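Local coordinates for alkyltransferase-like protein 1 (Schizosaccharomyces pombe, PDB 3GX4), which recognises O6-alkylguanine damage in DNA, bending the duplex and flipping the altered base into a hydrophobic pocket so that nucleotide excision repair can act on the lesion, at a contact of chain A with DNA. Coordinates in Å, arbitrary orientation; residue numbers count along the deposited sequence, not the author numbering.

A contact of chain A with DNA. Residues 3, 7, 37, 40. With nucleotides of chain B.
Tyr37, in the loop just before helix 38-46, and Gln40, in its first turn, meet the sugar of DC9 in chain B; the helix is the recognition helix of the helix-turn-helix in this relative of O6-alkylguanine-DNA alkyltransferases, a family that reads DNA from the minor groove. One face of the Tyr37 ring lies against the deoxyribose at its rim, with C4' of DC9 3.9 Å above the ring plane, beside CZ. Gln40 sends its amide toward the minor-groove side: NE2, as modelled, passes 3.5 Å from the sugar oxygen O4' of DC9, and OE1 lies 3.2 Å from the base carbonyl oxygen O2. At the next phosphate, the phenol OH of Tyr37 donates to the non-bridging oxygen OP1 of DA10 over 2.7 Å, and the angle at the hydroxyl, from the ring carbon to the acceptor, is about 102°. The phosphate oxygen lies on the CE2 side of the hydroxyl and is tilted slightly out of the ring plane, toward the face that meets DC9. CG lies anti to the carbonyl carbon (chi1 -76°), which points the phenol at the backbone step between DC9 and DA10. A phenylalanine here would probably still touch the DC9 sugar but leave OP1 of DA10 without its hydroxyl donor, making the grip on this phosphate weaker. Met3, in the first turn of helix 3-15, bends its chain so that methyl CE touches C5' of DA10 at 3.6 Å. The Tyr7 ring flanks the thioether, its edge atom CE1 4.0 Å from SD of Met3. On the DA10 sugar, Gln40 OE1 lies 3.1 Å from the ring oxygen O4'. Two acceptors facing OE1 suit a donor better; the amide may be turned over in the crystal, which the 2.70 Å data would hardly settle, and its nitrogen could then donate to both. Met3 and Tyr7 border the DT11 phosphate, where Tyr7 OH stays 3.7 Å from OP1, too long for a direct hydrogen bond.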
# COMPACT_ATOMS: atom_id res chain seq x y z
N MET A 3 6.52 -15.05 -11.52
CA MET A 3 6.69 -14.06 -10.53
C MET A 3 7.11 -12.73 -11.14
O MET A 3 6.84 -11.77 -10.55
CB MET A 3 7.78 -14.57 -9.61
CG MET A 3 7.50 -14.77 -8.10
SD MET A 3 5.86 -14.28 -7.47
CE MET A 3 4.87 -15.75 -8.01
N TYR A 7 4.91 -9.53 -10.56
CA TYR A 7 5.35 -8.25 -10.11
C TYR A 7 4.92 -7.15 -11.04
O TYR A 7 4.49 -6.08 -10.51
CB TYR A 7 6.82 -8.12 -10.06
CG TYR A 7 7.33 -8.66 -8.79
CD1 TYR A 7 6.96 -9.93 -8.39
CD2 TYR A 7 8.24 -7.94 -7.98
CE1 TYR A 7 7.41 -10.55 -7.19
CE2 TYR A 7 8.76 -8.56 -6.77
CZ TYR A 7 8.27 -9.89 -6.39
OH TYR A 7 8.67 -10.61 -5.25
N TYR A 37 -2.16 -14.07 -2.83
CA TYR A 37 -0.81 -13.52 -2.80
C TYR A 37 -0.70 -12.19 -2.10
O TYR A 37 0.07 -11.33 -2.48
CB TYR A 37 -0.35 -13.43 -4.25
CG TYR A 37 -0.01 -14.86 -4.69
CD1 TYR A 37 -1.02 -15.85 -4.74
CD2 TYR A 37 1.31 -15.25 -4.91
CE1 TYR A 37 -0.75 -17.18 -5.02
CE2 TYR A 37 1.59 -16.54 -5.20
CZ TYR A 37 0.55 -17.50 -5.26
OH TYR A 37 0.84 -18.80 -5.50
N GLN A 40 2.69 -11.46 -1.13
CA GLN A 40 3.72 -11.13 -2.12
C GLN A 40 3.41 -9.80 -2.76
O GLN A 40 4.34 -8.94 -3.27
CB GLN A 40 3.93 -12.26 -3.05
CG GLN A 40 2.96 -13.47 -2.81
CD GLN A 40 3.06 -14.21 -1.52
OE1 GLN A 40 4.03 -14.95 -1.17
NE2 GLN A 40 1.98 -14.15 -0.84
P DC B 9 -1.53 -20.24 -1.21
OP1 DC B 9 -2.48 -20.41 -2.25
OP2 DC B 9 -1.02 -21.34 -0.44
O5' DC B 9 -0.41 -19.40 -1.79
C5' DC B 9 0.16 -18.48 -0.99
C4' DC B 9 1.48 -18.00 -1.51
O4' DC B 9 2.16 -17.56 -0.34
C3' DC B 9 2.38 -19.06 -2.07
O3' DC B 9 3.49 -18.48 -2.64
C2' DC B 9 2.69 -19.71 -0.75
C1' DC B 9 3.14 -18.48 -0.03
N1 DC B 9 3.45 -18.63 1.40
C2 DC B 9 4.23 -17.71 2.03
O2 DC B 9 4.63 -16.76 1.43
N3 DC B 9 4.53 -17.85 3.30
C4 DC B 9 4.11 -18.89 3.93
N4 DC B 9 4.46 -18.97 5.18
C5 DC B 9 3.33 -19.87 3.31
C6 DC B 9 3.03 -19.70 2.06
P DA B 10 4.22 -19.07 -3.88
OP1 DA B 10 3.48 -18.88 -5.07
OP2 DA B 10 4.65 -20.36 -3.54
O5' DA B 10 5.49 -18.25 -4.04
C5' DA B 10 5.46 -17.07 -4.66
C4' DA B 10 6.52 -16.16 -4.10
O4' DA B 10 6.44 -16.28 -2.69
C3' DA B 10 7.94 -16.44 -4.49
O3' DA B 10 8.58 -15.25 -4.64
C2' DA B 10 8.42 -17.22 -3.31
C1' DA B 10 7.67 -16.60 -2.17
N9 DA B 10 7.49 -17.48 -1.04
C8 DA B 10 6.81 -18.61 -1.04
N7 DA B 10 6.79 -19.21 0.08
C5 DA B 10 7.52 -18.40 0.90
C6 DA B 10 7.88 -18.48 2.25
N6 DA B 10 7.55 -19.44 3.06
N1 DA B 10 8.62 -17.52 2.74
C2 DA B 10 8.96 -16.54 1.93
N3 DA B 10 8.67 -16.35 0.68
C4 DA B 10 7.95 -17.33 0.21
P DT B 11 9.87 -15.09 -5.45
OP1 DT B 11 9.83 -13.98 -6.33
OP2 DT B 11 10.17 -16.37 -5.94
O5' DT B 11 10.91 -14.65 -4.42
C5' DT B 11 10.93 -15.27 -3.21
C4' DT B 11 12.00 -14.65 -2.37
O4' DT B 11 11.80 -15.17 -1.05
C3' DT B 11 13.38 -15.08 -2.75
O3' DT B 11 14.35 -14.10 -2.53
C2' DT B 11 13.57 -16.30 -1.88
C1' DT B 11 12.79 -16.01 -0.63
N1 DT B 11 12.16 -17.19 -0.10
C2 DT B 11 12.28 -17.44 1.19
O2 DT B 11 12.89 -16.73 1.92
N3 DT B 11 11.69 -18.54 1.65
C4 DT B 11 10.99 -19.42 0.93
O4 DT B 11 10.47 -20.39 1.38
C5 DT B 11 10.89 -19.12 -0.41
C7 DT B 11 10.11 -20.09 -1.21
C6 DT B 11 11.46 -18.03 -0.88